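Local coordinates for Non-structural protein 5 (Modoc virus, PDB 2WA2), which probably methylates the cap of viral RNA, at guanine N7 and at the ribose 2'-O, with S-adenosylmethionine as methyl donor, at residues Cys187-Tyr197 and Thr226-Gly234; Asp88-Trp96 and Gly118-Glu126. The protein carries 4 engineered substitutions. All coordinates share one frame; numbering follows the deposited sequence.

Contact 1 of 2, residues Cys187-Tyr197 and Thr226-Gly234; sequences CGFCVKVLNPY and THEMYFVSG
Ser-233 takes over a backbone role at the end of this antiparallel pairing: its OG, not a carbonyl, accepts the N-H of Phe-189 at 2.9 Å, while Ser-233 N returns a bond to Phe-189 O. With chi1 at 48°, OG sits between N and carbonyl carbon, and CB lies 3.6 Å from the centroid of the Phe-189 ring, a CH-pi contact over the face. That ring and Phe-231 are nearly parallel but slid apart, centroids 4.9 Å apart. Between strands 188-193 and 229-232 the hydrogen-bonded pairs are Val-191 with Phe-231 and Val-193 with Met-229, apolar residues suited to a buried face.

On the other face Lys-192, fully extended, crosses Tyr-230 at a slant, its CB 3.6 Å from Tyr-230 CE1. Lys-192 NZ and Glu-228 OE1, 3.1 Å apart, form a salt bridge whose hydrogen bond is weak. NZ also donates to Gly-157 O, Glu-228 OE2 reaches Ser-222 and Lys-70, and Tyr-230 OH holds Asp-155. Lys-70, Asp-155, Lys-192 and Glu-228 probably correspond to the K-D-K-E tetrad of flavivirus 2'-O-methyltransferases. Strand 188-193 pairs on its far side with 151-154; Val-191 packs on helix 163-183, Phe-231 on strand 215-217 and Met-229 on helix 239-254.

Contact 2 of 2, residues Asp88-Trp96 and Gly118-Glu126; sequences DLGCGRGSW and GHEKPRLVE. Engineered in segment 88-96: Ser-95 (natural residue Gly). With SAM (S-adenosylmethionine), chain C.
The backbones of Gly-92 and Arg-93 run beside Glu-120 to Arg-123, joined by one nearly straight hydrogen bond from Arg-123 N to Arg-93 O (2.9 Å) and by CA-H...O contacts such as Arg-93 CA to Lys-121 O. Pro-122, with no N-H to give, lays its ring by the Gly-92 carbonyl, and its CG reaches Cys-91 SG at 4.2 Å. The charged contact lies toward the surface, where long polar chains suit a partly exposed site. Arg-93 is extended from CG to NE, whereas Glu-120 folds back at chi2 (-57°), which brings OE1 to 2.6 Å from Arg-93 NE. The oxygen lies near the guanidinium plane, but NE meets it from above the carboxylate, the two planes being 54° apart; a second bond, from NH2, is weak.

Gly-90, Gly-92 and Gly-94 form the GxGxG loop after the first strand of the Rossmann-like methyltransferase fold. Gly-92, at positive phi in a type II' turn from Cys-91 to Gly-94, has no side chain to meet SAM, and its CA lies 3.5 Å from SAM O3'. Gly-94 occupies the N-cap position of helix 95-101, whose first amides, on Ser-95 (engineered) and Trp-96, make weak bonds to the SAM carboxylate. At the ribose, His-119 ND1 shares a 2.8 Å hydrogen bond with SAM O2', the ligand meeting the edge of the imidazole.

The two contacts follow one another along the chain: contact 2 closes before contact 1 begins, and their centres lie about 19 Å apart. Both reach the same seven-stranded mixed sheet. Strand 86-89 feeds the loop of contact 2, strand 151-154 comes next, and beyond it lie 188-193 and 229-232 of contact 1. They also touch directly, Tyr-230 CE1 packing 3.5 Å from Trp-96 CH2. Trp-96 places one face over the amino group of SAM, while the side chain of Lys-192 comes within about 6 Å of the ligand. Contact 2 thus forms part of the cofactor pocket, and contact 1 contributes two of the four probable catalytic residues, Lys-192 and Glu-228.

Contact 1 of 2, residues Cys187-Tyr197 and Thr226-Gly234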
loop_
_atom_site.group_PDB
_atom_site.type_symbol
_atom_site.label_atom_id
_atom_site.label_comp_id
_atom_site.label_asym_id
_atom_site.label_seq_id
_atom_site.Cartn_x
_atom_site.Cartn_y
_atom_site.Cartn_z
ATOM N N CYS A 187 -7.242 15.392 -3.615
ATOM C CA CYS A 187 -7.443 14.098 -4.232
ATOM C C CYS A 187 -7.562 13.023 -3.162
ATOM O O CYS A 187 -7.066 13.197 -2.036
ATOM C CB CYS A 187 -6.290 13.755 -5.190
ATOM S SG CYS A 187 -4.717 13.510 -4.373
ATOM N N GLY A 188 -8.238 11.939 -3.526
ATOM C CA GLY A 188 -8.267 10.712 -2.742
ATOM C C GLY A 188 -6.957 9.952 -2.925
ATOM O O GLY A 188 -6.216 10.169 -3.908
ATOM N N PHE A 189 -6.649 9.080 -1.967
ATOM C CA PHE A 189 -5.386 8.333 -2.062
ATOM C C PHE A 189 -5.408 7.037 -1.250
ATOM O O PHE A 189 -6.167 6.885 -0.265
ATOM C CB PHE A 189 -4.172 9.233 -1.706
ATOM C CG PHE A 189 -4.280 9.907 -0.356
ATOM C CD1 PHE A 189 -3.964 9.209 0.830
ATOM C CD2 PHE A 189 -4.718 11.230 -0.259
ATOM C CE1 PHE A 189 -4.082 9.858 2.075
ATOM C CE2 PHE A 189 -4.826 11.868 0.990
ATOM C CZ PHE A 189 -4.518 11.163 2.148
ATOM N N CYS A 190 -4.597 6.074 -1.678
ATOM C CA CYS A 190 -4.463 4.836 -0.930
ATOM C C CYS A 190 -3.077 4.356 -1.285
ATOM O O CYS A 190 -2.831 4.003 -2.426
ATOM C CB CYS A 190 -5.536 3.820 -1.336
ATOM S SG CYS A 190 -5.355 2.223 -0.613
ATOM N N VAL A 191 -2.200 4.368 -0.281
ATOM C CA VAL A 191 -0.758 4.202 -0.468
ATOM C C VAL A 191 -0.246 3.105 0.489
ATOM O O VAL A 191 -0.400 3.221 1.712
ATOM C CB VAL A 191 0.001 5.522 -0.190
ATOM C CG1 VAL A 191 1.492 5.298 -0.364
ATOM C CG2 VAL A 191 -0.518 6.680 -1.163
ATOM N N LYS A 192 0.379 2.065 -0.072
ATOM C CA LYS A 192 1.075 1.076 0.761
ATOM C C LYS A 192 2.214 1.683 1.596
ATOM O O LYS A 192 3.053 2.442 1.080
ATOM C CB LYS A 192 1.605 -0.075 -0.092
ATOM C CG LYS A 192 2.126 -1.255 0.746
ATOM C CD LYS A 192 2.574 -2.435 -0.149
ATOM C CE LYS A 192 3.381 -3.406 0.678
ATOM N NZ LYS A 192 3.567 -4.715 -0.050
ATOM N N VAL A 193 2.240 1.327 2.885
ATOM C CA VAL A 193 3.330 1.708 3.779
ATOM C C VAL A 193 3.942 0.399 4.270
ATOM O O VAL A 193 3.433 -0.235 5.182
ATOM C CB VAL A 193 2.849 2.595 4.967
ATOM C CG1 VAL A 193 4.037 3.081 5.811
ATOM C CG2 VAL A 193 2.042 3.817 4.449
ATOM N N LEU A 194 5.025 -0.024 3.619
ATOM C CA LEU A 194 5.577 -1.365 3.863
ATOM C C LEU A 194 6.050 -1.524 5.299
ATOM O O LEU A 194 5.780 -2.531 5.932
ATOM C CB LEU A 194 6.782 -1.582 2.932
ATOM C CG LEU A 194 7.559 -2.883 3.172
ATOM C CD1 LEU A 194 6.654 -4.073 2.888
ATOM C CD2 LEU A 194 8.818 -2.845 2.267
ATOM N N ASN A 195 6.808 -0.532 5.780
ATOM C CA ASN A 195 7.297 -0.538 7.157
ATOM C C ASN A 195 6.796 0.731 7.815
ATOM O O ASN A 195 7.442 1.789 7.664
ATOM C CB ASN A 195 8.837 -0.552 7.177
ATOM C CG ASN A 195 9.435 -0.379 8.578
ATOM O OD1 ASN A 195 8.746 -0.005 9.535
ATOM N ND2 ASN A 195 10.735 -0.657 8.705
ATOM N N PRO A 196 5.654 0.646 8.524
ATOM C CA PRO A 196 5.066 1.813 9.164
ATOM C C PRO A 196 5.548 2.063 10.596
ATOM O O PRO A 196 5.156 3.071 11.162
ATOM C CB PRO A 196 3.576 1.452 9.200
ATOM C CG PRO A 196 3.581 -0.017 9.443
ATOM C CD PRO A 196 4.792 -0.549 8.678
ATOM N N TYR A 197 6.366 1.169 11.166
ATOM C CA TYR A 197 6.797 1.332 12.577
ATOM C C TYR A 197 8.134 2.036 12.763
ATOM O O TYR A 197 8.476 2.443 13.867
ATOM C CB TYR A 197 6.810 -0.006 13.316
ATOM C CG TYR A 197 7.618 -1.060 12.611
ATOM C CD1 TYR A 197 8.993 -1.166 12.803
ATOM C CD2 TYR A 197 6.995 -1.963 11.771
ATOM C CE1 TYR A 197 9.728 -2.135 12.153
ATOM C CE2 TYR A 197 7.706 -2.940 11.126
ATOM C CZ TYR A 197 9.062 -3.010 11.305
ATOM O OH TYR A 197 9.758 -3.974 10.628
ATOM N N THR A 226 3.825 -9.693 6.968
ATOM C CA THR A 226 4.110 -8.315 6.577
ATOM C C THR A 226 3.406 -7.368 7.550
ATOM O O THR A 226 2.288 -7.649 7.942
ATOM C CB THR A 226 3.647 -8.002 5.128
ATOM O OG1 THR A 226 3.820 -6.609 4.877
ATOM C CG2 THR A 226 2.160 -8.394 4.887
ATOM N N HIS A 227 4.076 -6.274 7.903
ATOM C CA HIS A 227 3.506 -5.243 8.764
ATOM C C HIS A 227 2.897 -4.139 7.893
ATOM O O HIS A 227 2.602 -3.059 8.409
ATOM C CB HIS A 227 4.612 -4.666 9.633
ATOM C CG HIS A 227 4.153 -4.147 10.966
ATOM N ND1 HIS A 227 3.252 -3.108 11.096
ATOM C CD2 HIS A 227 4.528 -4.488 12.224
ATOM C CE1 HIS A 227 3.075 -2.846 12.385
ATOM N NE2 HIS A 227 3.846 -3.664 13.088
ATOM N N GLU A 228 2.683 -4.416 6.589
ATOM C CA GLU A 228 2.138 -3.387 5.649
ATOM C C GLU A 228 0.851 -2.769 6.179
ATOM O O GLU A 228 -0.033 -3.453 6.700
ATOM C CB GLU A 228 1.883 -3.934 4.228
ATOM C CG GLU A 228 0.721 -4.939 4.199
ATOM C CD GLU A 228 0.646 -5.750 2.918
ATOM O OE1 GLU A 228 1.588 -5.661 2.110
ATOM O OE2 GLU A 228 -0.353 -6.488 2.735
ATOM N N MET A 229 0.786 -1.456 6.079
ATOM C CA MET A 229 -0.459 -0.730 6.352
ATOM C C MET A 229 -0.711 0.261 5.204
ATOM O O MET A 229 0.158 0.470 4.337
ATOM C CB MET A 229 -0.370 -0.051 7.722
ATOM C CG MET A 229 -0.296 -1.084 8.855
ATOM S SD MET A 229 0.011 -0.349 10.474
ATOM C CE MET A 229 -1.558 0.528 10.774
ATOM N N TYR A 230 -1.910 0.837 5.155
ATOM C CA TYR A 230 -2.303 1.638 4.002
ATOM C C TYR A 230 -2.653 3.050 4.410
ATOM O O TYR A 230 -3.500 3.251 5.275
ATOM C CB TYR A 230 -3.412 0.982 3.196
ATOM C CG TYR A 230 -2.848 -0.183 2.411
ATOM C CD1 TYR A 230 -2.372 0.007 1.109
ATOM C CD2 TYR A 230 -2.746 -1.448 2.986
ATOM C CE1 TYR A 230 -1.825 -1.056 0.381
ATOM C CE2 TYR A 230 -2.178 -2.527 2.263
ATOM C CZ TYR A 230 -1.722 -2.302 0.965
ATOM O OH TYR A 230 -1.133 -3.333 0.251
ATOM N N PHE A 231 -1.969 4.018 3.819
ATOM C CA PHE A 231 -2.228 5.416 4.136
ATOM C C PHE A 231 -3.347 5.834 3.195
ATOM O O PHE A 231 -3.167 5.830 1.962
ATOM C CB PHE A 231 -0.958 6.272 3.948
ATOM C CG PHE A 231 -1.162 7.750 4.183
ATOM C CD1 PHE A 231 -1.541 8.234 5.441
ATOM C CD2 PHE A 231 -0.936 8.674 3.148
ATOM C CE1 PHE A 231 -1.723 9.611 5.667
ATOM C CE2 PHE A 231 -1.111 10.069 3.365
ATOM C CZ PHE A 231 -1.521 10.535 4.616
ATOM N N VAL A 232 -4.497 6.192 3.787
ATOM C CA VAL A 232 -5.738 6.348 3.031
ATOM C C VAL A 232 -6.423 7.708 3.327
ATOM O O VAL A 232 -6.286 8.270 4.425
ATOM C CB VAL A 232 -6.726 5.152 3.278
ATOM C CG1 VAL A 232 -6.159 3.764 2.822
ATOM C CG2 VAL A 232 -7.149 5.077 4.757
ATOM N N SER A 233 -7.127 8.242 2.334
ATOM C CA SER A 233 -7.778 9.533 2.464
ATOM C C SER A 233 -9.113 9.450 3.216
ATOM O O SER A 233 -9.508 10.437 3.817
ATOM C CB SER A 233 -8.006 10.168 1.079
ATOM O OG SER A 233 -8.573 9.229 0.203
ATOM N N GLY A 234 -9.780 8.290 3.171
ATOM C CA GLY A 234 -11.183 8.159 3.614
ATOM C C GLY A 234 -11.374 7.975 5.112
ATOM O O GLY A 234 -12.469 8.240 5.656
HETATM O O HOH W 1 4.447 -6.520 2.119
HETATM O O HOH W 2 6.455 -5.063 6.846
#

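Contact 2 of 2, residues Asp88-Trp96 and Gly118-Glu126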
loop_
_atom_site.group_PDB
_atom_site.type_symbol
_atom_site.label_atom_id
_atom_site.label_comp_id
_atom_site.label_asym_id
_atom_site.label_seq_id
_atom_site.Cartn_x
_atom_site.Cartn_y
_atom_site.Cartn_z
ATOM N N ASP A 88 -2.374 4.613 -10.909
ATOM C CA ASP A 88 -1.980 3.424 -10.187
ATOM C C ASP A 88 -0.468 3.317 -10.334
ATOM O O ASP A 88 0.049 2.881 -11.369
ATOM C CB ASP A 88 -2.727 2.195 -10.709
ATOM C CG ASP A 88 -2.417 0.926 -9.908
ATOM O OD1 ASP A 88 -1.762 1.033 -8.849
ATOM O OD2 ASP A 88 -2.774 -0.177 -10.366
ATOM N N LEU A 89 0.234 3.792 -9.312
ATOM C CA LEU A 89 1.686 3.792 -9.289
ATOM C C LEU A 89 2.236 2.481 -8.756
ATOM O O LEU A 89 1.882 2.046 -7.646
ATOM C CB LEU A 89 2.209 4.991 -8.491
ATOM C CG LEU A 89 1.643 6.335 -8.996
ATOM C CD1 LEU A 89 1.938 7.428 -8.015
ATOM C CD2 LEU A 89 2.156 6.720 -10.421
ATOM N N GLY A 90 3.085 1.829 -9.550
ATOM C CA GLY A 90 3.587 0.505 -9.178
ATOM C C GLY A 90 2.491 -0.525 -9.384
ATOM O O GLY A 90 2.111 -1.229 -8.466
ATOM N N CYS A 91 1.949 -0.580 -10.595
ATOM C CA CYS A 91 0.761 -1.393 -10.824
ATOM C C CYS A 91 1.055 -2.892 -10.897
ATOM O O CYS A 91 0.144 -3.726 -10.706
ATOM C CB CYS A 91 -0.004 -0.881 -12.069
ATOM S SG CYS A 91 0.778 -1.298 -13.650
ATOM N N GLY A 92 2.313 -3.252 -11.157
ATOM C CA GLY A 92 2.659 -4.661 -11.349
ATOM C C GLY A 92 1.729 -5.319 -12.352
ATOM O O GLY A 92 1.497 -4.775 -13.454
ATOM N N ARG A 93 1.154 -6.462 -11.967
ATOM C CA ARG A 93 0.208 -7.186 -12.842
ATOM C C ARG A 93 -1.038 -6.355 -13.141
ATOM O O ARG A 93 -1.690 -6.546 -14.154
ATOM C CB ARG A 93 -0.176 -8.539 -12.255
ATOM C CG ARG A 93 1.016 -9.446 -12.077
ATOM C CD ARG A 93 0.656 -10.857 -11.561
ATOM N NE ARG A 93 1.862 -11.591 -11.158
ATOM C CZ ARG A 93 1.872 -12.845 -10.705
ATOM N NH1 ARG A 93 0.736 -13.529 -10.591
ATOM N NH2 ARG A 93 3.020 -13.421 -10.357
ATOM N N GLY A 94 -1.372 -5.421 -12.261
ATOM C CA GLY A 94 -2.470 -4.510 -12.562
ATOM C C GLY A 94 -3.828 -4.809 -11.926
ATOM O O GLY A 94 -4.841 -4.294 -12.401
ATOM N N SER A 95 -3.855 -5.590 -10.848
ATOM C CA SER A 95 -5.125 -5.938 -10.171
ATOM C C SER A 95 -5.836 -4.716 -9.635
ATOM O O SER A 95 -7.050 -4.623 -9.742
ATOM C CB SER A 95 -4.917 -6.952 -9.032
ATOM O OG SER A 95 -4.766 -8.259 -9.554
ATOM N N TRP A 96 -5.092 -3.771 -9.059
ATOM C CA TRP A 96 -5.727 -2.536 -8.561
ATOM C C TRP A 96 -6.344 -1.730 -9.701
ATOM O O TRP A 96 -7.375 -1.102 -9.532
ATOM C CB TRP A 96 -4.709 -1.662 -7.801
ATOM C CG TRP A 96 -4.467 -2.098 -6.334
ATOM C CD1 TRP A 96 -4.705 -3.334 -5.784
ATOM C CD2 TRP A 96 -3.963 -1.278 -5.271
ATOM N NE1 TRP A 96 -4.380 -3.326 -4.435
ATOM C CE2 TRP A 96 -3.917 -2.083 -4.100
ATOM C CE3 TRP A 96 -3.548 0.067 -5.188
ATOM C CZ2 TRP A 96 -3.491 -1.584 -2.866
ATOM C CZ3 TRP A 96 -3.118 0.571 -3.940
ATOM C CH2 TRP A 96 -3.090 -0.261 -2.807
ATOM N N GLY A 118 12.605 -9.337 -13.722
ATOM C CA GLY A 118 12.228 -9.854 -12.403
ATOM C C GLY A 118 11.228 -8.963 -11.683
ATOM O O GLY A 118 11.105 -9.019 -10.448
ATOM N N HIS A 119 10.538 -8.119 -12.454
ATOM C CA HIS A 119 9.454 -7.287 -11.926
ATOM C C HIS A 119 8.197 -7.623 -12.699
ATOM O O HIS A 119 8.242 -7.831 -13.918
ATOM C CB HIS A 119 9.748 -5.799 -12.104
ATOM C CG HIS A 119 10.773 -5.254 -11.162
ATOM N ND1 HIS A 119 10.437 -4.543 -10.029
ATOM C CD2 HIS A 119 12.127 -5.267 -11.210
ATOM C CE1 HIS A 119 11.540 -4.169 -9.404
ATOM N NE2 HIS A 119 12.581 -4.589 -10.105
ATOM N N GLU A 120 7.074 -7.670 -11.997
ATOM C CA GLU A 120 5.792 -7.992 -12.613
ATOM C C GLU A 120 5.437 -7.020 -13.731
ATOM O O GLU A 120 5.573 -5.814 -13.567
ATOM C CB GLU A 120 4.661 -7.975 -11.571
ATOM C CG GLU A 120 4.828 -8.945 -10.414
ATOM C CD GLU A 120 4.976 -10.379 -10.881
ATOM O OE1 GLU A 120 4.264 -10.767 -11.839
ATOM O OE2 GLU A 120 5.810 -11.115 -10.294
ATOM N N LYS A 121 4.974 -7.570 -14.849
ATOM C CA LYS A 121 4.467 -6.788 -15.979
ATOM C C LYS A 121 2.943 -6.854 -15.958
ATOM O O LYS A 121 2.378 -7.838 -15.489
ATOM C CB LYS A 121 4.983 -7.357 -17.308
ATOM C CG LYS A 121 6.466 -7.202 -17.529
ATOM C CD LYS A 121 6.960 -8.073 -18.674
ATOM C CE LYS A 121 8.465 -8.226 -18.592
ATOM N NZ LYS A 121 8.940 -8.578 -17.200
ATOM N N PRO A 122 2.268 -5.807 -16.468
ATOM C CA PRO A 122 0.810 -5.848 -16.491
ATOM C C PRO A 122 0.292 -7.078 -17.224
ATOM O O PRO A 122 0.892 -7.514 -18.214
ATOM C CB PRO A 122 0.425 -4.544 -17.201
ATOM C CG PRO A 122 1.563 -3.661 -16.989
ATOM C CD PRO A 122 2.779 -4.536 -16.999
ATOM N N ARG A 123 -0.776 -7.650 -16.678
ATOM C CA ARG A 123 -1.439 -8.830 -17.218
ATOM C C ARG A 123 -2.747 -8.340 -17.831
ATOM O O ARG A 123 -3.700 -8.029 -17.097
ATOM C CB ARG A 123 -1.731 -9.822 -16.076
ATOM C CG ARG A 123 -2.177 -11.221 -16.491
ATOM C CD ARG A 123 -1.046 -12.254 -16.287
ATOM N NE ARG A 123 -1.389 -13.572 -16.845
ATOM C CZ ARG A 123 -0.522 -14.558 -17.087
ATOM N NH1 ARG A 123 0.773 -14.411 -16.822
ATOM N NH2 ARG A 123 -0.953 -15.706 -17.599
ATOM N N LEU A 124 -2.791 -8.253 -19.164
ATOM C CA LEU A 124 -4.002 -7.803 -19.871
ATOM C C LEU A 124 -5.126 -8.843 -19.834
ATOM O O LEU A 124 -4.918 -10.021 -20.165
ATOM C CB LEU A 124 -3.685 -7.404 -21.318
ATOM C CG LEU A 124 -2.577 -6.365 -21.577
ATOM C CD1 LEU A 124 -2.646 -5.846 -22.999
ATOM C CD2 LEU A 124 -2.609 -5.197 -20.588
ATOM N N VAL A 125 -6.303 -8.411 -19.391
ATOM C CA VAL A 125 -7.501 -9.256 -19.434
ATOM C C VAL A 125 -8.701 -8.493 -19.973
ATOM O O VAL A 125 -8.687 -7.257 -20.060
ATOM C CB VAL A 125 -7.871 -9.918 -18.056
ATOM C CG1 VAL A 125 -6.909 -11.063 -17.708
ATOM C CG2 VAL A 125 -7.956 -8.891 -16.940
ATOM N N GLU A 126 -9.747 -9.254 -20.294
ATOM C CA GLU A 126 -10.909 -8.757 -21.002
ATOM C C GLU A 126 -12.096 -8.421 -20.076
ATOM O O GLU A 126 -13.251 -8.358 -20.527
ATOM C CB GLU A 126 -11.309 -9.801 -22.051
ATOM C CG GLU A 126 -12.077 -9.253 -23.230
ATOM C CD GLU A 126 -12.460 -10.344 -24.231
ATOM O OE1 GLU A 126 -13.478 -10.151 -24.943
ATOM O OE2 GLU A 126 -11.750 -11.379 -24.289
HETATM N N SAM C . -1.318 -3.456 -6.651
HETATM C CA SAM C . -0.601 -4.566 -7.362
HETATM C C SAM C . -1.607 -5.562 -7.947
HETATM O O SAM C . -2.785 -5.516 -7.572
HETATM O OXT SAM C . -1.293 -6.435 -8.778
HETATM C CB SAM C . 0.343 -5.290 -6.401
HETATM C CG SAM C . 1.557 -4.465 -5.995
HETATM S SD SAM C . 2.816 -4.678 -7.264
HETATM C CE SAM C . 3.612 -6.183 -6.616
HETATM C "C5'" SAM C . 4.088 -3.498 -6.769
HETATM C "C4'" SAM C . 4.877 -3.174 -8.038
HETATM O "O4'" SAM C . 5.560 -1.951 -7.941
HETATM C "C3'" SAM C . 5.946 -4.226 -8.322
HETATM O "O3'" SAM C . 5.505 -4.979 -9.425
HETATM C "C2'" SAM C . 7.200 -3.448 -8.676
HETATM O "O2'" SAM C . 7.737 -3.928 -9.884
HETATM C "C1'" SAM C . 6.656 -2.025 -8.831
HETATM N N9 SAM C . 7.648 -0.997 -8.532
HETATM C C8 SAM C . 8.541 -0.993 -7.487
HETATM N N7 SAM C . 9.267 0.128 -7.545
HETATM C C5 SAM C . 8.842 0.826 -8.634
HETATM C C6 SAM C . 9.240 2.049 -9.177
HETATM N N6 SAM C . 10.220 2.762 -8.652
HETATM N N1 SAM C . 8.579 2.521 -10.295
HETATM C C2 SAM C . 7.571 1.801 -10.879
HETATM N N3 SAM C . 7.163 0.588 -10.361
HETATM C C4 SAM C . 7.820 0.127 -9.252
#